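PDB 2OKX: rhamnosidase B from Bacillus sp., which hydrolyses terminal alpha-L-rhamnose residues from its substrates as a glycoside hydrolase of family 78, probably with inversion of the anomeric configuration. Local coordinates for residues A46-Y50 with Y103-G109; V64-P68 with L615-S620; N21-F26 with T131-Q137. All coordinates share one frame; numbering follows the deposited sequence.

Contact 1 of 3, residues A46-Y50 with Y103-G109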
# COMPACT_ATOMS: atom_id res chain seq x y z
N ALA A 46 10.05 -18.40 1.89
CA ALA A 46 8.80 -19.14 1.91
C ALA A 46 7.79 -18.54 0.96
O ALA A 46 8.00 -17.46 0.40
CB ALA A 46 8.24 -19.16 3.32
N ASP A 47 6.70 -19.26 0.76
CA ASP A 47 5.62 -18.83 -0.12
C ASP A 47 4.35 -19.03 0.71
O ASP A 47 4.02 -20.17 1.04
CB ASP A 47 5.57 -19.73 -1.37
CG ASP A 47 4.56 -19.26 -2.39
OD1 ASP A 47 3.45 -18.87 -1.97
OD2 ASP A 47 4.86 -19.27 -3.60
N SER A 48 3.62 -17.96 1.02
CA SER A 48 3.91 -16.59 0.60
C SER A 48 4.82 -15.77 1.52
O SER A 48 5.68 -15.03 1.05
CB SER A 48 2.59 -15.83 0.42
OG SER A 48 1.64 -16.61 -0.28
N ARG A 49 4.59 -15.88 2.83
CA ARG A 49 5.37 -15.14 3.82
C ARG A 49 5.63 -16.02 5.05
O ARG A 49 4.93 -17.01 5.27
CB ARG A 49 4.62 -13.88 4.25
CG ARG A 49 4.29 -12.90 3.12
CD ARG A 49 5.54 -12.22 2.59
NE ARG A 49 5.23 -11.15 1.64
CZ ARG A 49 5.33 -11.26 0.32
NH1 ARG A 49 5.75 -12.39 -0.24
NH2 ARG A 49 5.02 -10.22 -0.45
N TYR A 50 6.61 -15.65 5.87
CA TYR A 50 6.92 -16.43 7.07
C TYR A 50 7.24 -15.60 8.30
O TYR A 50 7.55 -14.41 8.21
CB TYR A 50 8.13 -17.34 6.81
CG TYR A 50 9.45 -16.59 6.78
CD1 TYR A 50 10.00 -16.15 5.58
CD2 TYR A 50 10.12 -16.28 7.96
CE1 TYR A 50 11.19 -15.40 5.56
CE2 TYR A 50 11.30 -15.53 7.95
CZ TYR A 50 11.82 -15.10 6.75
OH TYR A 50 12.98 -14.34 6.74
N TYR A 103 1.60 -7.59 -4.67
CA TYR A 103 2.97 -7.78 -4.19
C TYR A 103 3.32 -9.25 -3.99
O TYR A 103 4.25 -9.60 -3.26
CB TYR A 103 3.25 -6.97 -2.90
CG TYR A 103 2.24 -7.08 -1.77
CD1 TYR A 103 2.00 -8.30 -1.12
CD2 TYR A 103 1.58 -5.94 -1.29
CE1 TYR A 103 1.14 -8.37 -0.02
CE2 TYR A 103 0.72 -6.00 -0.19
CZ TYR A 103 0.51 -7.22 0.44
OH TYR A 103 -0.33 -7.28 1.54
N TYR A 104 2.58 -10.11 -4.69
CA TYR A 104 2.77 -11.55 -4.62
C TYR A 104 2.11 -12.24 -5.80
O TYR A 104 0.95 -11.96 -6.12
CB TYR A 104 2.19 -12.10 -3.31
CG TYR A 104 2.07 -13.61 -3.29
CD1 TYR A 104 0.86 -14.24 -3.57
CD2 TYR A 104 3.19 -14.41 -3.04
CE1 TYR A 104 0.76 -15.64 -3.61
CE2 TYR A 104 3.10 -15.80 -3.08
CZ TYR A 104 1.88 -16.41 -3.37
OH TYR A 104 1.80 -17.78 -3.41
N LEU A 105 2.85 -13.12 -6.46
CA LEU A 105 2.30 -13.87 -7.59
C LEU A 105 2.10 -15.31 -7.11
O LEU A 105 3.04 -15.95 -6.64
CB LEU A 105 3.26 -13.83 -8.79
CG LEU A 105 3.31 -12.50 -9.56
CD1 LEU A 105 4.10 -11.46 -8.76
CD2 LEU A 105 3.97 -12.73 -10.91
N ARG A 106 0.88 -15.80 -7.23
CA ARG A 106 0.55 -17.15 -6.78
C ARG A 106 1.54 -18.21 -7.24
O ARG A 106 1.85 -18.33 -8.43
CB ARG A 106 -0.85 -17.55 -7.24
CG ARG A 106 -1.37 -18.78 -6.52
CD ARG A 106 -2.63 -19.36 -7.14
NE ARG A 106 -3.16 -20.45 -6.33
CZ ARG A 106 -4.22 -21.18 -6.64
NH1 ARG A 106 -4.89 -20.94 -7.76
NH2 ARG A 106 -4.63 -22.14 -5.82
N GLY A 107 2.04 -18.98 -6.27
CA GLY A 107 2.96 -20.06 -6.55
C GLY A 107 2.32 -21.28 -5.90
O GLY A 107 1.34 -21.82 -6.39
N ARG A 108 2.88 -21.69 -4.77
CA ARG A 108 2.35 -22.83 -4.02
C ARG A 108 2.92 -22.75 -2.61
O ARG A 108 3.99 -22.19 -2.41
CB ARG A 108 2.73 -24.15 -4.69
CG ARG A 108 4.22 -24.43 -4.77
CD ARG A 108 4.51 -25.76 -5.46
NE ARG A 108 3.93 -26.90 -4.74
CZ ARG A 108 4.03 -28.17 -5.13
NH1 ARG A 108 3.48 -29.13 -4.42
NH2 ARG A 108 4.69 -28.47 -6.25
N GLY A 109 2.19 -23.30 -1.64
CA GLY A 109 2.65 -23.28 -0.27
C GLY A 109 4.03 -23.90 -0.17
O GLY A 109 4.30 -24.93 -0.79
O HOH W 1 5.09 -17.52 -5.59
O HOH W 2 6.18 -11.71 -3.05

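Contact 2 of 3, residues V64-P68 with L615-S620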
# COMPACT_ATOMS: atom_id res chain seq x y z
N VAL A 64 11.22 -10.77 1.45
CA VAL A 64 10.87 -9.50 0.84
C VAL A 64 10.05 -9.86 -0.40
O VAL A 64 10.09 -11.01 -0.85
CB VAL A 64 12.12 -8.69 0.43
CG1 VAL A 64 12.92 -8.31 1.68
CG2 VAL A 64 12.99 -9.50 -0.52
N ARG A 65 9.30 -8.91 -0.94
CA ARG A 65 8.48 -9.23 -2.11
C ARG A 65 9.36 -9.61 -3.30
O ARG A 65 10.39 -8.98 -3.55
CB ARG A 65 7.55 -8.06 -2.45
CG ARG A 65 8.22 -6.78 -2.93
CD ARG A 65 7.25 -5.61 -2.80
NE ARG A 65 7.05 -5.24 -1.40
CZ ARG A 65 6.04 -4.51 -0.94
NH1 ARG A 65 5.11 -4.07 -1.78
NH2 ARG A 65 5.96 -4.20 0.35
N SER A 66 8.95 -10.65 -4.02
CA SER A 66 9.72 -11.14 -5.16
C SER A 66 8.89 -11.57 -6.37
O SER A 66 7.68 -11.77 -6.28
CB SER A 66 10.54 -12.37 -4.77
OG SER A 66 11.08 -12.29 -3.47
N TRP A 67 9.58 -11.69 -7.50
CA TRP A 67 8.97 -12.24 -8.71
C TRP A 67 9.36 -13.69 -8.43
O TRP A 67 10.52 -13.97 -8.10
CB TRP A 67 9.69 -11.79 -9.99
CG TRP A 67 9.54 -10.34 -10.36
CD1 TRP A 67 10.48 -9.36 -10.23
CD2 TRP A 67 8.39 -9.73 -10.97
NE1 TRP A 67 9.99 -8.17 -10.73
CE2 TRP A 67 8.72 -8.37 -11.19
CE3 TRP A 67 7.13 -10.19 -11.36
CZ2 TRP A 67 7.83 -7.47 -11.78
CZ3 TRP A 67 6.24 -9.30 -11.94
CH2 TRP A 67 6.59 -7.95 -12.15
N PRO A 68 8.41 -14.64 -8.53
CA PRO A 68 8.78 -16.03 -8.26
C PRO A 68 10.03 -16.53 -8.98
O PRO A 68 10.74 -17.40 -8.47
CB PRO A 68 7.52 -16.79 -8.67
CG PRO A 68 6.43 -15.84 -8.25
CD PRO A 68 6.96 -14.50 -8.74
N LEU A 615 5.55 -2.64 -15.90
CA LEU A 615 4.41 -2.47 -14.99
C LEU A 615 4.55 -1.26 -14.08
O LEU A 615 5.66 -0.89 -13.68
CB LEU A 615 4.23 -3.74 -14.14
CG LEU A 615 3.23 -4.77 -14.67
CD1 LEU A 615 3.50 -5.05 -16.14
CD2 LEU A 615 3.32 -6.05 -13.84
N ASP A 616 3.42 -0.65 -13.75
CA ASP A 616 3.39 0.54 -12.90
C ASP A 616 3.57 0.25 -11.40
O ASP A 616 3.76 1.16 -10.60
CB ASP A 616 2.12 1.36 -13.17
CG ASP A 616 0.86 0.50 -13.22
OD1 ASP A 616 -0.09 0.90 -13.92
OD2 ASP A 616 0.82 -0.56 -12.56
N GLN A 617 3.48 -1.03 -11.04
CA GLN A 617 3.70 -1.48 -9.66
C GLN A 617 4.24 -2.91 -9.76
O GLN A 617 3.76 -3.70 -10.58
CB GLN A 617 2.42 -1.40 -8.80
CG GLN A 617 1.09 -1.52 -9.53
CD GLN A 617 0.73 -2.95 -9.87
OE1 GLN A 617 0.57 -3.80 -8.99
NE2 GLN A 617 0.61 -3.23 -11.17
N VAL A 618 5.25 -3.23 -8.95
CA VAL A 618 5.89 -4.55 -8.99
C VAL A 618 6.42 -4.99 -7.62
O VAL A 618 6.56 -4.17 -6.71
CB VAL A 618 7.09 -4.54 -9.96
CG1 VAL A 618 6.65 -4.12 -11.35
CG2 VAL A 618 8.17 -3.58 -9.44
N PRO A 619 6.66 -6.30 -7.43
CA PRO A 619 6.40 -7.38 -8.39
C PRO A 619 4.92 -7.67 -8.20
O PRO A 619 4.49 -7.97 -7.09
CB PRO A 619 7.31 -8.51 -7.90
CG PRO A 619 7.28 -8.31 -6.41
CD PRO A 619 7.40 -6.81 -6.26
N SER A 620 4.14 -7.58 -9.28
CA SER A 620 2.70 -7.74 -9.16
C SER A 620 2.00 -8.61 -10.19
O SER A 620 2.50 -8.81 -11.30
CB SER A 620 2.05 -6.36 -9.15
OG SER A 620 0.63 -6.44 -9.21
O HOH W 3 4.43 -4.38 -4.70

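Contact 3 of 3, residues N21-F26 with T131-Q137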
# COMPACT_ATOMS: atom_id res chain seq x y z
N ASN A 21 -5.65 -18.71 1.73
CA ASN A 21 -5.51 -18.13 3.07
C ASN A 21 -5.25 -19.16 4.16
O ASN A 21 -6.03 -19.28 5.10
CB ASN A 21 -6.79 -17.34 3.38
CG ASN A 21 -6.71 -16.55 4.67
OD1 ASN A 21 -7.74 -16.14 5.22
ND2 ASN A 21 -5.51 -16.32 5.15
N GLU A 22 -4.15 -19.90 4.05
CA GLU A 22 -3.83 -20.91 5.05
C GLU A 22 -2.52 -20.62 5.77
O GLU A 22 -1.50 -20.37 5.14
CB GLU A 22 -3.74 -22.30 4.41
CG GLU A 22 -3.37 -23.41 5.39
CD GLU A 22 -3.33 -24.79 4.75
OE1 GLU A 22 -2.22 -25.30 4.46
OE2 GLU A 22 -4.42 -25.35 4.52
N TRP A 23 -2.57 -20.64 7.10
CA TRP A 23 -1.38 -20.41 7.91
C TRP A 23 -0.94 -21.78 8.42
O TRP A 23 -1.69 -22.48 9.10
CB TRP A 23 -1.71 -19.46 9.07
CG TRP A 23 -2.04 -18.06 8.60
CD1 TRP A 23 -2.17 -17.63 7.31
CD2 TRP A 23 -2.27 -16.91 9.43
NE1 TRP A 23 -2.46 -16.29 7.28
CE2 TRP A 23 -2.53 -15.82 8.57
CE3 TRP A 23 -2.28 -16.70 10.81
CZ2 TRP A 23 -2.79 -14.53 9.04
CZ3 TRP A 23 -2.54 -15.41 11.29
CH2 TRP A 23 -2.80 -14.35 10.40
N ARG A 24 0.28 -22.17 8.08
CA ARG A 24 0.81 -23.47 8.47
C ARG A 24 2.09 -23.40 9.30
O ARG A 24 3.00 -22.64 8.99
CB ARG A 24 1.04 -24.31 7.21
CG ARG A 24 1.70 -25.66 7.42
CD ARG A 24 1.68 -26.46 6.12
NE ARG A 24 0.33 -26.90 5.79
CZ ARG A 24 -0.31 -27.91 6.39
NH1 ARG A 24 0.29 -28.58 7.37
NH2 ARG A 24 -1.54 -28.23 6.03
N CYS A 25 2.15 -24.23 10.34
CA CYS A 25 3.29 -24.30 11.24
C CYS A 25 4.27 -25.40 10.86
O CYS A 25 3.88 -26.46 10.38
CB CYS A 25 2.83 -24.56 12.67
SG CYS A 25 1.60 -23.41 13.32
N PHE A 26 5.56 -25.13 11.08
CA PHE A 26 6.61 -26.10 10.81
C PHE A 26 7.57 -26.14 11.99
O PHE A 26 7.86 -25.10 12.60
CB PHE A 26 7.39 -25.74 9.54
CG PHE A 26 6.58 -25.84 8.27
CD1 PHE A 26 5.80 -24.76 7.84
CD2 PHE A 26 6.58 -27.01 7.52
CE1 PHE A 26 5.04 -24.86 6.68
CE2 PHE A 26 5.83 -27.12 6.36
CZ PHE A 26 5.06 -26.04 5.93
N THR A 131 4.69 -30.71 10.66
CA THR A 131 3.84 -29.62 10.20
C THR A 131 2.36 -29.85 10.48
O THR A 131 1.87 -30.98 10.43
CB THR A 131 4.02 -29.36 8.69
OG1 THR A 131 3.19 -28.26 8.29
CG2 THR A 131 3.64 -30.60 7.89
N GLU A 132 1.66 -28.76 10.76
CA GLU A 132 0.22 -28.76 11.04
C GLU A 132 -0.29 -27.34 10.80
O GLU A 132 0.47 -26.38 10.96
CB GLU A 132 -0.07 -29.15 12.50
CG GLU A 132 0.20 -30.61 12.86
CD GLU A 132 -0.77 -31.58 12.20
OE1 GLU A 132 -2.00 -31.39 12.34
OE2 GLU A 132 -0.30 -32.54 11.55
N ARG A 133 -1.55 -27.20 10.42
CA ARG A 133 -2.10 -25.87 10.21
C ARG A 133 -2.16 -25.18 11.56
O ARG A 133 -2.27 -25.84 12.60
CB ARG A 133 -3.52 -25.94 9.63
CG ARG A 133 -3.58 -26.21 8.14
CD ARG A 133 -4.96 -25.84 7.62
NE ARG A 133 -5.27 -24.44 7.91
CZ ARG A 133 -6.46 -23.88 7.74
NH1 ARG A 133 -7.47 -24.60 7.28
NH2 ARG A 133 -6.64 -22.60 8.04
N LEU A 134 -2.07 -23.85 11.55
CA LEU A 134 -2.16 -23.10 12.79
C LEU A 134 -3.58 -23.31 13.32
O LEU A 134 -4.55 -22.97 12.65
CB LEU A 134 -1.93 -21.61 12.54
CG LEU A 134 -2.03 -20.69 13.76
CD1 LEU A 134 -0.88 -20.99 14.72
CD2 LEU A 134 -1.99 -19.24 13.32
N GLY A 135 -3.68 -23.87 14.52
CA GLY A 135 -4.98 -24.12 15.10
C GLY A 135 -5.85 -22.89 15.29
O GLY A 135 -5.39 -21.85 15.76
N GLY A 136 -7.12 -23.00 14.90
CA GLY A 136 -8.04 -21.89 15.05
C GLY A 136 -8.03 -20.85 13.94
O GLY A 136 -8.92 -20.00 13.90
N GLN A 137 -7.04 -20.89 13.06
CA GLN A 137 -6.97 -19.92 11.97
C GLN A 137 -7.98 -20.28 10.88
O GLN A 137 -7.84 -21.30 10.21
CB GLN A 137 -5.56 -19.88 11.39
CG GLN A 137 -5.37 -18.80 10.33
CD GLN A 137 -5.54 -19.32 8.91
OE1 GLN A 137 -6.06 -18.63 8.04
NE2 GLN A 137 -5.07 -20.54 8.67
O HOH W 4 -0.32 -31.47 8.43

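Contact 1 of 3, residues A46-Y50 with Y103-G109
Asp-47 meets the rim of the Tyr-104 ring, its carboxylate turned 89° to the ring plane, and accepts a hydrogen bond from Tyr-104 OH on OD1; the modelled 2.4 Å is unusually short and its exact value doubtful. With CG anti to the backbone N (chi1 -174°), the carboxylate points at the loop. There OD2 takes a water that also donates to Leu-105 O, and a weak bond from Arg-108 N; Trp-187 NE1 is a further partner of OD2. Tyr-104 OH in turn receives Gly-107 N at 3.1 Å, so the phenol oxygen joins the aspartate to the backbone of its own loop.

Ser-48, which follows a cis peptide bond, lies over one face of the same ring. Its CB makes a CH-pi contact 3.9 Å from the Tyr-104 ring centroid, while OG sits nearer the rim and bonds to Phe-97 N. Arg-49, its chain bent at chi2 (-70°), sends NH2 to Tyr-103 O at 3.0 Å; the oxygen lies in the guanidinium plane, while NH2 lies above the carbonyl plane. NH1 holds Ser-48 O at 2.9 Å, and a water joins NH1 to Tyr-103 O, which fixes the guanidinium's rotation.

Ser-48 and Arg-49 form a classic beta bulge opposite Leu-95, at the junction of strands 41-47 and 49-54; the 103-109 loop, linking strands 87-96 and 110-117, packs against this break beside His-96.

Contact 2 of 3, residues V64-P68 with L615-S620
An interdomain seam joins the N-terminal beta domain to the catalytic six-hairpin region, and within it Pro-619 of the 615-620 loop fits against Arg-65, Ser-66 and Trp-67. The proline follows a cis peptide bond, and CB, CG and CD of its ring each meet a different residue. CB stands over the indole face of Trp-67 in a CH-pi contact, 3.6 Å from the centroid of the five-membered ring and 15° off its normal. CG meets the backbone at Ser-66 O, 3.5 Å away, and CD presses on Arg-65 CG at 3.4 Å.

The far end of the indole is held by aliphatic neighbours. Val-618 CB approaches Trp-67 CZ2 at 3.5 Å, with CG1 alongside, and Leu-615 CD2 comes to the ring edge at CH2, 4.1 Å away. Trp-67 CG lies anti to the carbonyl carbon (chi1 -70°), which lays the ring across Pro-619; NE1 is anchored to Leu-603 O at the end of helix 595-603. In this family the six-hairpin domain is an (alpha/alpha)6 barrel, and the 615-620 loop lies between helices 595-603 and 627-644, which probably belong to it. The 64-68 loop comes from between strands 57-62 and 70-77 of the beta domain.

Arg-65 runs past Pro-619 at about a right angle. A bend at chi3 (72°) turns its guanidinium to Asp-563 and Glu-562, both salt-bridge partners, whose negative charges probably favour the buried cation. Arg-65 NH1 also donates to a water at 3.0 Å that in turn donates to Val-618 O. Within the 615-620 loop, Ser-620 OG, which also bonds Trp-622 N, donates to Gln-617 OE1 at 2.6 Å, in the carbonyl plane and on a lone pair.

Contact 3 of 3, residues N21-F26 with T131-Q137
Trp-23 overlaps Gln-137 with one face of its indole, the CG of the glutamine standing 3.5 Å above the ring plane toward the rim, while Leu-134 CD2 meets the indole edge at CE3. The two segments are antiparallel neighbours in the seven-stranded sheet of the N-terminal beta domain, strand 22-26 pairing with 131-133 before a type II turn from Leu-134 to Gln-137 leads the chain away. Cys-25 and Glu-132 form the hydrogen-bonded pair, and beyond it Leu-134 N donates almost straight (179°) to Trp-23 O at 2.8 Å. Cys-25 SG packs on Leu-134 CD1, 3.7 Å away.

Glu-22, Arg-24 and Arg-133 form a salt-bridge network. Arg-24 NE reaches Glu-22 OE1 at 3.3 Å; more tentatively, in one of two Arg-133 conformers, Glu-22 CB lies over the guanidinium and OE2 makes at most a long, charge-only salt bridge. The bend at chi3 (-70°) brings Arg-24 NH1 over to Thr-131 on the neighbouring strand, and Trp-12 adds a cation-pi contact.

Thr-131 OG1 lies over the Phe-26 ring and accepts from Arg-24 NH1 at 3.1 Å; it donates to Cys-25 O at 2.8 Å, from the carbonyl face opposite to that used by Glu-132 N.

In the fold
Contacts 1 and 2 are neighbours, their centres about 12 Å apart, and they touch directly: Tyr-103 CB lies 3.6 Å from Arg-65 NH1, and Leu-105 CD1 lies 3.8 Å from Ser-620 C. The 103-109 loop thus borders the seam where contact 2 brings the catalytic domain against the N-terminal one. Contact 3 lies inside the beta domain, its centre about 15 Å from that of contact 1 and about 26 Å from that of contact 2. Its strand 22-31 and strand 49-54 of contact 1 both pair with strand 87-96, which lies between them. A bound glycerol, probably from the crystallisation liquor, lies about 4 Å from the side chain of Leu-134 in contact 3.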